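PDB 1PU6: 3-methyladenine DNA glycosylase from Helicobacter pylori, which excises 3-methyladenine and related alkylated bases from DNA as a helix-hairpin-helix glycosylase of the base excision repair pathway. Local coordinates for residues A[143-148]-A[193-198]; A[64-69]-A[108-113]; A[2-7]-A[176-181]. All blocks are in the same frame, centred on the assembly; numbering follows the deposited sequence.

Interaction 1: residues A[143-148]-A[193-198]; sequences AKEVMV and ISLAQL
Residues 143-148, an irregular linker that follows helix 131-141, run past the first turn of helix 195-203, with the CA atoms of Glu145 and Ala196 4.3 Å apart. At this close approach the methyl group of Ala196 faces the linker backbone and touches two successive carbonyls, its CB lying 3.3 Å from Ala143 O and 3.4 Å from Lys144 O. Glu145, the centre of an inverse gamma turn, sets CG anti to its carbonyl carbon (chi1 -64°) and then extends, so that its chain crosses Leu195 at about a right angle. Its carboxylate carbon CD rests 3.8 Å from Leu195 CD2. The polar link is made by water: one molecule donates to Glu145 OE1 at 2.8 Å and accepts from Ala196 N at 3.1 Å. Ser194 caps the same helix end, its OG taking the N-H of Gln197 at 3.1 Å. The side chain of Lys144 starts away from the helix; its NZ donates to Gln116 O. With one N-H of the first turn held by the serine and another by the water, the carboxylate meets the helix N-terminus indirectly; a negative charge there is probably stabilised by the helix dipole.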
ATOM      1  N   ALA A 143      -4.611  -1.389   8.543  1.00 16.02           N
ATOM      2  CA  ALA A 143      -3.842  -2.067   9.600  1.00 16.05           C
ATOM      3  C   ALA A 143      -4.097  -3.574   9.740  1.00 16.34           C
ATOM      4  O   ALA A 143      -4.043  -4.116  10.894  1.00 17.59           O
ATOM      5  CB  ALA A 143      -3.981  -1.307  10.980  1.00 17.25           C
ATOM      6  N   LYS A 144      -4.363  -4.249   8.611  1.00 16.14           N
ATOM      7  CA  LYS A 144      -4.540  -5.713   8.612  1.00 16.63           C
ATOM      8  C   LYS A 144      -3.223  -6.426   8.468  1.00 16.55           C
ATOM      9  O   LYS A 144      -2.236  -5.844   7.935  1.00 16.45           O
ATOM     10  CB  LYS A 144      -5.383  -6.174   7.415  1.00 18.54           C
ATOM     11  CG  LYS A 144      -6.713  -5.536   7.312  1.00 25.54           C
ATOM     12  CD  LYS A 144      -7.565  -5.826   8.432  1.00 28.13           C
ATOM     13  CE  LYS A 144      -8.997  -5.450   7.993  1.00 34.99           C
ATOM     14  NZ  LYS A 144      -9.917  -5.796   9.092  1.00 38.41           N
ATOM     15  N   GLU A 145      -3.203  -7.682   8.946  1.00 16.80           N
ATOM     16  CA  GLU A 145      -1.968  -8.500   8.895  1.00 16.70           C
ATOM     17  C   GLU A 145      -1.787  -9.084   7.509  1.00 17.11           C
ATOM     18  O   GLU A 145      -2.072 -10.242   7.275  1.00 18.30           O
ATOM     19  CB  GLU A 145      -1.962  -9.608   9.988  1.00 18.76           C
ATOM     20  CG  GLU A 145      -1.955  -9.014  11.400  1.00 20.97           C
ATOM     21  CD  GLU A 145      -2.254 -10.028  12.521  1.00 24.78           C
ATOM     22  OE1 GLU A 145      -2.067  -9.613  13.710  1.00 26.43           O
ATOM     23  OE2 GLU A 145      -2.712 -11.211  12.250  1.00 26.48           O
ATOM     24  N   VAL A 146      -1.373  -8.226   6.577  1.00 15.24           N
ATOM     25  CA  VAL A 146      -1.162  -8.576   5.163  1.00 14.97           C
ATOM     26  C   VAL A 146       0.175  -7.990   4.739  1.00 14.71           C
ATOM     27  O   VAL A 146       0.454  -6.786   4.999  1.00 17.33           O
ATOM     28  CB  VAL A 146      -2.258  -7.888   4.302  1.00 13.06           C
ATOM     29  CG1 VAL A 146      -1.974  -8.028   2.849  1.00 17.76           C
ATOM     30  CG2 VAL A 146      -3.619  -8.544   4.675  1.00 17.87           C
ATOM     31  N   MET A 147       1.024  -8.781   4.067  1.00 15.09           N
ATOM     32  CA  MET A 147       2.269  -8.221   3.497  1.00 15.76           C
ATOM     33  C   MET A 147       2.134  -7.987   1.971  1.00 15.81           C
ATOM     34  O   MET A 147       1.904  -8.929   1.225  1.00 15.69           O
ATOM     35  CB  MET A 147       3.491  -9.110   3.758  1.00 17.90           C
ATOM     36  CG  MET A 147       4.854  -8.184   3.538  1.00 17.45           C
ATOM     37  SD  MET A 147       6.191  -9.006   4.074  1.00 23.06           S
ATOM     38  CE  MET A 147       7.420  -8.321   2.898  1.00 15.84           C
ATOM     39  N   VAL A 148       2.315  -6.754   1.515  1.00 13.33           N
ATOM     40  CA  VAL A 148       2.247  -6.412   0.094  1.00 12.91           C
ATOM     41  C   VAL A 148       3.495  -6.994  -0.577  1.00 14.08           C
ATOM     42  O   VAL A 148       4.589  -6.950   0.020  1.00 16.22           O
ATOM     43  CB  VAL A 148       2.298  -4.884  -0.072  1.00 13.57           C
ATOM     44  CG1 VAL A 148       2.435  -4.485  -1.554  1.00 16.09           C
ATOM     45  CG2 VAL A 148       1.038  -4.274   0.555  1.00 16.12           C
ATOM     46  N   ILE A 193       5.701  -3.277  18.512  1.00 21.15           N
ATOM     47  CA  ILE A 193       4.807  -3.131  17.347  1.00 20.52           C
ATOM     48  C   ILE A 193       3.992  -4.387  17.049  1.00 19.57           C
ATOM     49  O   ILE A 193       4.371  -5.512  17.384  1.00 20.56           O
ATOM     50  CB  ILE A 193       5.522  -2.580  16.054  1.00 19.52           C
ATOM     51  CG1 ILE A 193       6.371  -3.675  15.355  1.00 18.96           C
ATOM     52  CG2 ILE A 193       6.337  -1.246  16.314  1.00 21.12           C
ATOM     53  CD1 ILE A 193       7.075  -3.187  14.003  1.00 18.62           C
ATOM     54  N   SER A 194       2.831  -4.186  16.436  1.00 19.11           N
ATOM     55  CA  SER A 194       2.015  -5.278  15.943  1.00 18.54           C
ATOM     56  C   SER A 194       2.573  -5.968  14.694  1.00 17.74           C
ATOM     57  O   SER A 194       3.415  -5.419  13.943  1.00 16.34           O
ATOM     58  CB  SER A 194       0.620  -4.732  15.591  1.00 19.73           C
ATOM     59  OG  SER A 194       0.665  -3.908  14.417  1.00 18.71           O
ATOM     60  N   LEU A 195       2.100  -7.174  14.454  1.00 16.77           N
ATOM     61  CA  LEU A 195       2.457  -7.901  13.238  1.00 15.98           C
ATOM     62  C   LEU A 195       2.041  -7.117  11.978  1.00 15.73           C
ATOM     63  O   LEU A 195       2.786  -7.087  11.013  1.00 14.27           O
ATOM     64  CB  LEU A 195       1.789  -9.293  13.270  1.00 15.98           C
ATOM     65  CG  LEU A 195       2.018 -10.146  12.031  1.00 18.01           C
ATOM     66  CD1 LEU A 195       3.519 -10.330  11.772  1.00 20.04           C
ATOM     67  CD2 LEU A 195       1.264 -11.494  12.172  1.00 19.26           C
ATOM     68  N   ALA A 196       0.874  -6.481  11.967  1.00 15.93           N
ATOM     69  CA  ALA A 196       0.544  -5.631  10.803  1.00 16.17           C
ATOM     70  C   ALA A 196       1.590  -4.513  10.538  1.00 14.67           C
ATOM     71  O   ALA A 196       1.992  -4.272   9.374  1.00 14.41           O
ATOM     72  CB  ALA A 196      -0.835  -5.038  10.946  1.00 17.09           C
ATOM     73  N   GLN A 197       2.014  -3.814  11.584  1.00 14.21           N
ATOM     74  CA  GLN A 197       3.035  -2.758  11.379  1.00 13.61           C
ATOM     75  C   GLN A 197       4.359  -3.374  10.939  1.00 14.19           C
ATOM     76  O   GLN A 197       5.110  -2.753  10.158  1.00 13.60           O
ATOM     77  CB  GLN A 197       3.208  -1.955  12.662  1.00 13.52           C
ATOM     78  CG  GLN A 197       4.057  -0.688  12.406  1.00 14.88           C
ATOM     79  CD  GLN A 197       4.258   0.159  13.661  1.00 15.80           C
ATOM     80  OE1 GLN A 197       3.569  -0.021  14.684  1.00 18.67           O
ATOM     81  NE2 GLN A 197       5.173   1.104  13.570  1.00 19.15           N
ATOM     82  N   LEU A 198       4.704  -4.550  11.489  1.00 13.83           N
ATOM     83  CA  LEU A 198       5.893  -5.246  11.028  1.00 13.50           C
ATOM     84  C   LEU A 198       5.837  -5.497   9.478  1.00 14.08           C
ATOM     85  O   LEU A 198       6.797  -5.218   8.763  1.00 13.16           O
ATOM     86  CB  LEU A 198       6.109  -6.557  11.816  1.00 14.54           C
ATOM     87  CG  LEU A 198       7.392  -7.315  11.517  1.00 14.99           C
ATOM     88  CD1 LEU A 198       7.758  -8.210  12.837  1.00 17.67           C
ATOM     89  CD2 LEU A 198       7.237  -8.220  10.321  1.00 18.23           C
TER
HETATM   90  O   HOH W   1      -1.469  -6.869  13.945  1.00 21.98           O

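Interaction 2: residues A[64-69]-A[108-113]; sequences DDEINL and FQSFEN
The N-terminal turn of helix 65-74 faces the N-terminal turn of helix 111-117, with the CA atoms of Glu66 and Phe111 6.1 Å apart. Both helices are capped from within: Asp64 OD2 accepts from Ile67 N, met from above the carboxylate plane, and Ser110 OG accepts from Asn113 N. Between them the carboxylate of Glu66 forms a two-pronged grip. With CG anti to the carbonyl carbon and the chain bent at chi2, it reaches over to the other helix, where OE2 takes Phe111 N at 2.8 Å and OE1 takes Glu112 N at 2.9 Å. Each oxygen uses its syn lone pair, and the N-H...O angles are 161° at Phe111 and 151° at Glu112, so two adjacent amides of the first turn fix the rotation of the carboxylate. A water donates to Glu66 OE1 and to Glu112 OE1, bridging two acidic groups whose OE1 atoms are 4.8 Å apart. The helix N-terminus would help to offset their charge.

Next to this pair of bonds, Leu69 CD2 packs 4.0 Å from Phe111 CB. Phe111 points its ring alongside Asp65, the ring and carboxylate planes nearly perpendicular (87°), with CE2 3.9 Å from Asp65 OD1. That oxygen is held by Phe31 N, at the start of helix 31-39. Phe31 also meets the Phe111 ring edge-to-face, while Leu69 reaches Ile104 and Leu105 of helix 90-108, so this junction of two helix starts is closed by helices 31-39 and 90-108.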
ATOM      1  N   ASP A  64     -10.807  15.707   7.280  1.00 25.86           N
ATOM      2  CA  ASP A  64     -11.801  14.813   7.874  1.00 23.08           C
ATOM      3  C   ASP A  64     -11.995  13.683   6.890  1.00 21.29           C
ATOM      4  O   ASP A  64     -12.457  13.944   5.781  1.00 20.34           O
ATOM      5  CB  ASP A  64     -13.103  15.583   8.022  1.00 25.28           C
ATOM      6  CG  ASP A  64     -14.256  14.719   8.526  1.00 27.46           C
ATOM      7  OD1 ASP A  64     -15.079  15.270   9.308  1.00 38.56           O
ATOM      8  OD2 ASP A  64     -14.433  13.511   8.174  1.00 33.63           O
ATOM      9  N   ASP A  65     -11.639  12.442   7.263  1.00 19.62           N
ATOM     10  CA  ASP A  65     -11.649  11.372   6.256  1.00 17.99           C
ATOM     11  C   ASP A  65     -13.032  10.920   5.832  1.00 18.80           C
ATOM     12  O   ASP A  65     -13.187  10.367   4.722  1.00 18.46           O
ATOM     13  CB  ASP A  65     -10.843  10.164   6.765  1.00 17.43           C
ATOM     14  CG  ASP A  65      -9.358  10.308   6.450  0.50 14.61           C
ATOM     15  OD1 ASP A  65      -8.570   9.449   6.922  0.50 10.61           O
ATOM     16  OD2 ASP A  65      -8.913  11.268   5.740  0.50 13.92           O
ATOM     17  N   GLU A  66     -14.046  11.102   6.692  1.00 18.64           N
ATOM     18  CA  GLU A  66     -15.403  10.766   6.252  1.00 19.02           C
ATOM     19  C   GLU A  66     -15.861  11.733   5.155  1.00 18.87           C
ATOM     20  O   GLU A  66     -16.503  11.297   4.163  1.00 19.32           O
ATOM     21  CB  GLU A  66     -16.424  10.703   7.428  1.00 19.86           C
ATOM     22  CG  GLU A  66     -16.043   9.624   8.468  1.00 21.80           C
ATOM     23  CD  GLU A  66     -15.994   8.136   7.960  1.00 22.74           C
ATOM     24  OE1 GLU A  66     -15.455   7.274   8.740  1.00 21.58           O
ATOM     25  OE2 GLU A  66     -16.464   7.840   6.815  1.00 22.10           O
ATOM     26  N   ILE A  67     -15.504  13.018   5.288  1.00 17.65           N
ATOM     27  CA  ILE A  67     -15.773  13.971   4.214  1.00 17.68           C
ATOM     28  C   ILE A  67     -14.919  13.698   2.973  1.00 16.53           C
ATOM     29  O   ILE A  67     -15.433  13.808   1.833  1.00 17.75           O
ATOM     30  CB  ILE A  67     -15.609  15.429   4.710  1.00 19.46           C
ATOM     31  CG1 ILE A  67     -16.710  15.750   5.721  1.00 22.20           C
ATOM     32  CG2 ILE A  67     -15.718  16.447   3.559  1.00 19.58           C
ATOM     33  CD1 ILE A  67     -16.539  17.099   6.376  1.00 28.68           C
ATOM     34  N   ASN A  68     -13.638  13.356   3.159  1.00 15.30           N
ATOM     35  CA  ASN A  68     -12.777  13.025   2.007  1.00 15.13           C
ATOM     36  C   ASN A  68     -13.354  11.887   1.163  1.00 13.81           C
ATOM     37  O   ASN A  68     -13.281  11.931  -0.074  1.00 14.32           O
ATOM     38  CB  ASN A  68     -11.372  12.621   2.503  1.00 15.58           C
ATOM     39  CG  ASN A  68     -10.549  13.803   3.047  1.00 16.08           C
ATOM     40  OD1 ASN A  68      -9.580  13.595   3.857  1.00 21.86           O
ATOM     41  ND2 ASN A  68     -10.861  14.990   2.632  1.00 15.04           N
ATOM     42  N   LEU A  69     -13.902  10.852   1.819  1.00 14.46           N
ATOM     43  CA  LEU A  69     -14.467   9.703   1.112  1.00 13.14           C
ATOM     44  C   LEU A  69     -15.661  10.166   0.257  1.00 13.70           C
ATOM     45  O   LEU A  69     -15.809   9.791  -0.927  1.00 14.34           O
ATOM     46  CB  LEU A  69     -14.877   8.610   2.139  1.00 13.13           C
ATOM     47  CG  LEU A  69     -15.692   7.421   1.608  1.00 13.94           C
ATOM     48  CD1 LEU A  69     -14.924   6.638   0.514  1.00 15.24           C
ATOM     49  CD2 LEU A  69     -16.080   6.484   2.793  1.00 16.12           C
ATOM     50  N   PHE A 108     -20.358  -0.369   3.370  1.00 15.12           N
ATOM     51  CA  PHE A 108     -19.818  -0.221   4.728  1.00 15.72           C
ATOM     52  C   PHE A 108     -20.262   1.019   5.494  1.00 17.18           C
ATOM     53  O   PHE A 108     -19.980   1.133   6.690  1.00 17.56           O
ATOM     54  CB  PHE A 108     -18.279  -0.233   4.667  1.00 15.72           C
ATOM     55  CG  PHE A 108     -17.733  -1.483   4.055  1.00 14.77           C
ATOM     56  CD1 PHE A 108     -17.688  -2.688   4.792  1.00 17.55           C
ATOM     57  CD2 PHE A 108     -17.243  -1.478   2.731  1.00 14.86           C
ATOM     58  CE1 PHE A 108     -17.162  -3.869   4.243  1.00 17.98           C
ATOM     59  CE2 PHE A 108     -16.742  -2.681   2.146  1.00 15.54           C
ATOM     60  CZ  PHE A 108     -16.691  -3.874   2.901  1.00 15.36           C
ATOM     61  N   GLN A 109     -20.884   1.975   4.797  1.00 17.37           N
ATOM     62  CA  GLN A 109     -21.439   3.205   5.373  1.00 19.03           C
ATOM     63  C   GLN A 109     -20.413   4.278   5.714  1.00 18.40           C
ATOM     64  O   GLN A 109     -20.694   5.489   5.592  1.00 20.73           O
ATOM     65  CB  GLN A 109     -22.439   2.921   6.543  1.00 19.81           C
ATOM     66  CG  GLN A 109     -23.703   2.185   6.064  1.00 27.30           C
ATOM     67  CD  GLN A 109     -23.519   0.670   5.821  1.00 35.59           C
ATOM     68  OE1 GLN A 109     -22.906  -0.065   6.652  1.00 38.07           O
ATOM     69  NE2 GLN A 109     -24.053   0.192   4.672  1.00 38.11           N
ATOM     70  N   SER A 110     -19.236   3.864   6.182  1.00 19.03           N
ATOM     71  CA  SER A 110     -18.215   4.847   6.592  1.00 18.00           C
ATOM     72  C   SER A 110     -16.835   4.285   6.366  1.00 17.27           C
ATOM     73  O   SER A 110     -16.668   3.069   6.281  1.00 16.77           O
ATOM     74  CB  SER A 110     -18.364   5.159   8.112  1.00 20.29           C
ATOM     75  OG  SER A 110     -18.149   4.004   8.941  1.00 20.21           O
ATOM     76  N   PHE A 111     -15.854   5.184   6.251  1.00 16.61           N
ATOM     77  CA  PHE A 111     -14.469   4.766   6.141  1.00 16.10           C
ATOM     78  C   PHE A 111     -14.068   4.027   7.431  1.00 16.46           C
ATOM     79  O   PHE A 111     -13.332   3.051   7.377  1.00 16.44           O
ATOM     80  CB  PHE A 111     -13.544   5.981   5.887  1.00 16.75           C
ATOM     81  CG  PHE A 111     -12.130   5.623   5.643  1.00 19.42           C
ATOM     82  CD1 PHE A 111     -11.781   4.770   4.581  1.00 21.17           C
ATOM     83  CD2 PHE A 111     -11.108   6.146   6.466  1.00 21.27           C
ATOM     84  CE1 PHE A 111     -10.432   4.426   4.352  1.00 20.12           C
ATOM     85  CE2 PHE A 111      -9.752   5.819   6.229  1.00 21.68           C
ATOM     86  CZ  PHE A 111      -9.419   4.967   5.172  1.00 19.75           C
ATOM     87  N   GLU A 112     -14.548   4.475   8.591  1.00 17.61           N
ATOM     88  CA  GLU A 112     -14.182   3.796   9.840  1.00 18.79           C
ATOM     89  C   GLU A 112     -14.655   2.337   9.846  1.00 18.03           C
ATOM     90  O   GLU A 112     -13.893   1.438  10.209  1.00 19.40           O
ATOM     91  CB  GLU A 112     -14.809   4.522  11.053  1.00 19.63           C
ATOM     92  CG  GLU A 112     -14.480   3.871  12.398  1.00 24.94           C
ATOM     93  CD  GLU A 112     -14.695   4.819  13.580  0.50 28.77           C
ATOM     94  OE1 GLU A 112     -15.222   5.941  13.364  0.50 30.04           O
ATOM     95  OE2 GLU A 112     -14.351   4.442  14.733  0.50 31.94           O
ATOM     96  N   ASN A 113     -15.912   2.096   9.459  1.00 16.98           N
ATOM     97  CA  ASN A 113     -16.400   0.721   9.421  1.00 16.78           C
ATOM     98  C   ASN A 113     -15.718  -0.091   8.343  1.00 15.81           C
ATOM     99  O   ASN A 113     -15.424  -1.287   8.559  1.00 17.26           O
ATOM    100  CB  ASN A 113     -17.923   0.694   9.240  1.00 17.53           C
ATOM    101  CG  ASN A 113     -18.524  -0.672   9.505  1.00 17.82           C
ATOM    102  OD1 ASN A 113     -18.287  -1.303  10.585  1.00 21.85           O
ATOM    103  ND2 ASN A 113     -19.329  -1.150   8.544  1.00 23.53           N
TER
HETATM  104  O   HOH W   2     -16.682   7.616  11.221  1.00 38.39           O

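Interaction 3: residues A[2-7]-A[176-181]; sequences LDSFEI and KGVQEN
One face of the Phe5 ring carries the side chain of Asn181, whose CB stands 3.9 Å from the ring centroid and 20° off its normal, a CH-pi contact shifted toward the rim. The amide follows the ring almost in parallel, the two planes 18° apart, and ND2 comes within 3.5 Å of Phe5 CB. Phe5 also touches Ser184 and Ala185 of helix 182-187. The amide is held in this orientation from within its own segment: ND2 donates to Gly177 O at 2.9 Å, nearly straight (168°) and close to the amide plane. At the first turn of helix 4-12, Asp3 OD1 caps Glu6 N at 3.0 Å. Next to it, Ser4 OG, placed between the backbone N and the carbonyl carbon, presses against helix 167-179, 3.1 Å from Gly177 CA. A side chain at that glycine would run into the hydroxyl, and its absence lets the CA atoms of Ser4 and Gly177 approach to 4.7 Å. The hydroxyl bonds to Phe174 O, one turn earlier on the same helix. The N-terminal helix is therefore docked by close packing at a glycine and an amide lying on an aromatic face, with the buried serine hydroxyl and the asparagine N-H each engaged by a main-chain carbonyl.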
ATOM      1  N   LEU A   2      17.475 -20.280   3.549  1.00 35.87           N
ATOM      2  CA  LEU A   2      16.746 -18.990   3.191  1.00 35.51           C
ATOM      3  C   LEU A   2      15.186 -18.983   3.363  1.00 33.26           C
ATOM      4  O   LEU A   2      14.420 -19.619   2.619  1.00 35.80           O
ATOM      5  CB  LEU A   2      17.125 -18.489   1.782  1.00 36.59           C
ATOM      6  CG  LEU A   2      16.816 -17.001   1.561  1.00 40.55           C
ATOM      7  CD1 LEU A   2      17.802 -16.149   2.374  1.00 42.32           C
ATOM      8  CD2 LEU A   2      16.795 -16.586   0.067  1.00 43.26           C
ATOM      9  N   ASP A   3      14.727 -18.269   4.371  1.00 29.81           N
ATOM     10  CA  ASP A   3      13.298 -18.001   4.512  1.00 25.41           C
ATOM     11  C   ASP A   3      13.150 -16.504   4.726  1.00 23.29           C
ATOM     12  O   ASP A   3      14.156 -15.776   4.777  1.00 22.24           O
ATOM     13  CB  ASP A   3      12.651 -18.799   5.647  1.00 26.10           C
ATOM     14  CG  ASP A   3      13.315 -18.586   6.996  0.50 24.53           C
ATOM     15  OD1 ASP A   3      13.534 -17.421   7.374  0.50 16.15           O
ATOM     16  OD2 ASP A   3      13.631 -19.538   7.760  0.50 25.63           O
ATOM     17  N   SER A   4      11.914 -16.034   4.842  1.00 21.33           N
ATOM     18  CA  SER A   4      11.680 -14.598   4.873  1.00 19.43           C
ATOM     19  C   SER A   4      12.107 -14.019   6.206  1.00 19.47           C
ATOM     20  O   SER A   4      12.333 -12.820   6.283  1.00 18.62           O
ATOM     21  CB  SER A   4      10.223 -14.264   4.583  1.00 19.19           C
ATOM     22  OG  SER A   4       9.378 -14.651   5.658  1.00 19.90           O
ATOM     23  N   PHE A   5      12.191 -14.851   7.251  1.00 18.92           N
ATOM     24  CA  PHE A   5      12.661 -14.322   8.532  1.00 19.26           C
ATOM     25  C   PHE A   5      14.141 -13.985   8.456  1.00 19.66           C
ATOM     26  O   PHE A   5      14.582 -12.953   8.976  1.00 18.91           O
ATOM     27  CB  PHE A   5      12.368 -15.296   9.702  1.00 19.68           C
ATOM     28  CG  PHE A   5      12.859 -14.792  11.025  1.00 23.87           C
ATOM     29  CD1 PHE A   5      13.799 -15.517  11.751  1.00 26.91           C
ATOM     30  CD2 PHE A   5      12.427 -13.562  11.517  1.00 27.18           C
ATOM     31  CE1 PHE A   5      14.279 -15.011  13.009  1.00 29.69           C
ATOM     32  CE2 PHE A   5      12.900 -13.065  12.733  1.00 29.15           C
ATOM     33  CZ  PHE A   5      13.809 -13.783  13.471  1.00 27.27           C
ATOM     34  N   GLU A   6      14.910 -14.813   7.750  1.00 19.99           N
ATOM     35  CA  GLU A   6      16.327 -14.461   7.469  1.00 20.13           C
ATOM     36  C   GLU A   6      16.509 -13.156   6.675  1.00 20.44           C
ATOM     37  O   GLU A   6      17.408 -12.338   7.009  1.00 20.56           O
ATOM     38  CB  GLU A   6      17.087 -15.615   6.838  1.00 23.11           C
ATOM     39  CG  GLU A   6      17.018 -16.899   7.669  1.00 27.59           C
ATOM     40  CD  GLU A   6      17.775 -16.785   8.989  1.00 36.23           C
ATOM     41  OE1 GLU A   6      17.327 -17.417   9.973  1.00 38.78           O
ATOM     42  OE2 GLU A   6      18.816 -16.063   9.053  1.00 40.87           O
ATOM     43  N   ILE A   7      15.632 -12.947   5.686  1.00 17.51           N
ATOM     44  CA  ILE A   7      15.663 -11.747   4.856  1.00 17.74           C
ATOM     45  C   ILE A   7      15.295 -10.539   5.736  1.00 17.13           C
ATOM     46  O   ILE A   7      15.956  -9.498   5.643  1.00 16.99           O
ATOM     47  CB  ILE A   7      14.692 -11.886   3.648  1.00 18.18           C
ATOM     48  CG1 ILE A   7      15.205 -12.986   2.698  1.00 18.65           C
ATOM     49  CG2 ILE A   7      14.505 -10.536   2.902  1.00 17.87           C
ATOM     50  CD1 ILE A   7      14.229 -13.363   1.607  1.00 20.98           C
ATOM     51  N   LYS A 176       4.814 -16.407   5.624  1.00 19.32           N
ATOM     52  CA  LYS A 176       4.975 -17.612   6.442  1.00 21.02           C
ATOM     53  C   LYS A 176       6.291 -17.664   7.252  1.00 20.89           C
ATOM     54  O   LYS A 176       6.310 -18.201   8.366  1.00 21.55           O
ATOM     55  CB  LYS A 176       4.768 -18.876   5.592  1.00 20.96           C
ATOM     56  CG  LYS A 176       5.928 -19.319   4.735  1.00 24.71           C
ATOM     57  CD  LYS A 176       5.419 -20.353   3.672  1.00 28.45           C
ATOM     58  CE  LYS A 176       6.393 -21.488   3.377  1.00 37.74           C
ATOM     59  NZ  LYS A 176       6.704 -22.322   4.592  1.00 36.79           N
ATOM     60  N   GLY A 177       7.378 -17.114   6.707  1.00 20.46           N
ATOM     61  CA  GLY A 177       8.639 -17.091   7.447  1.00 18.65           C
ATOM     62  C   GLY A 177       8.500 -16.261   8.726  1.00 18.22           C
ATOM     63  O   GLY A 177       9.062 -16.600   9.753  1.00 19.36           O
ATOM     64  N   VAL A 178       7.732 -15.173   8.654  1.00 18.57           N
ATOM     65  CA  VAL A 178       7.483 -14.357   9.847  1.00 18.01           C
ATOM     66  C   VAL A 178       6.561 -15.147  10.827  1.00 18.81           C
ATOM     67  O   VAL A 178       6.824 -15.228  12.048  1.00 18.79           O
ATOM     68  CB  VAL A 178       6.882 -12.987   9.466  1.00 18.55           C
ATOM     69  CG1 VAL A 178       6.545 -12.175  10.736  1.00 17.73           C
ATOM     70  CG2 VAL A 178       7.861 -12.195   8.574  1.00 18.45           C
ATOM     71  N   GLN A 179       5.469 -15.708  10.312  1.00 19.85           N
ATOM     72  CA  GLN A 179       4.536 -16.481  11.171  1.00 22.10           C
ATOM     73  C   GLN A 179       5.233 -17.620  11.914  1.00 22.44           C
ATOM     74  O   GLN A 179       4.957 -17.905  13.107  1.00 24.31           O
ATOM     75  CB  GLN A 179       3.398 -17.078  10.332  1.00 23.05           C
ATOM     76  CG  GLN A 179       2.473 -16.034   9.692  1.00 26.27           C
ATOM     77  CD  GLN A 179       1.558 -16.642   8.555  1.00 33.04           C
ATOM     78  OE1 GLN A 179       0.705 -15.953   8.021  1.00 36.26           O
ATOM     79  NE2 GLN A 179       1.741 -17.942   8.235  1.00 36.37           N
ATOM     80  N   GLU A 180       6.107 -18.316  11.214  1.00 22.23           N
ATOM     81  CA  GLU A 180       6.814 -19.470  11.787  1.00 23.59           C
ATOM     82  C   GLU A 180       7.838 -19.069  12.861  1.00 23.39           C
ATOM     83  O   GLU A 180       8.322 -19.929  13.616  1.00 24.82           O
ATOM     84  CB  GLU A 180       7.494 -20.249  10.636  1.00 25.66           C
ATOM     85  CG  GLU A 180       6.501 -21.060   9.786  1.00 31.13           C
ATOM     86  CD  GLU A 180       6.995 -21.438   8.386  1.00 39.62           C
ATOM     87  OE1 GLU A 180       6.135 -21.885   7.577  1.00 44.12           O
ATOM     88  OE2 GLU A 180       8.207 -21.276   8.074  1.00 43.52           O
ATOM     89  N   ASN A 181       8.160 -17.776  12.924  1.00 21.98           N
ATOM     90  CA  ASN A 181       9.175 -17.224  13.800  1.00 22.03           C
ATOM     91  C   ASN A 181       8.610 -15.976  14.516  1.00 21.77           C
ATOM     92  O   ASN A 181       9.317 -14.982  14.725  1.00 22.57           O
ATOM     93  CB  ASN A 181      10.406 -16.810  12.978  1.00 22.12           C
ATOM     94  CG  ASN A 181      11.144 -17.976  12.404  1.00 26.22           C
ATOM     95  OD1 ASN A 181      11.860 -18.690  13.154  1.00 26.57           O
ATOM     96  ND2 ASN A 181      10.998 -18.219  11.104  1.00 23.31           N
TER

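How the interactions relate
Interactions 1 and 3 share a neighbourhood: Leu195 and Leu198 of helix 195-203 pack on Val178 of helix 167-179, Leu195 CD1 lying 3.7 Å from Val178 CG1, and their segments alternate along the chain. Interaction 2 stands apart, about 35 Å between centres from interaction 3 on the opposite side of the chain's centre, and nested within the loop that interaction 3 closes. Interaction 3 is buried, interaction 2 partly so, and interaction 1 lies at the surface. Their chemistry differs accordingly: a serine set against a glycine and an amide lying on a ring in 3, direct carboxylate-to-amide bonds beside a leucine-phenylalanine contact in 2, and a water between carboxylate and helix start in 1.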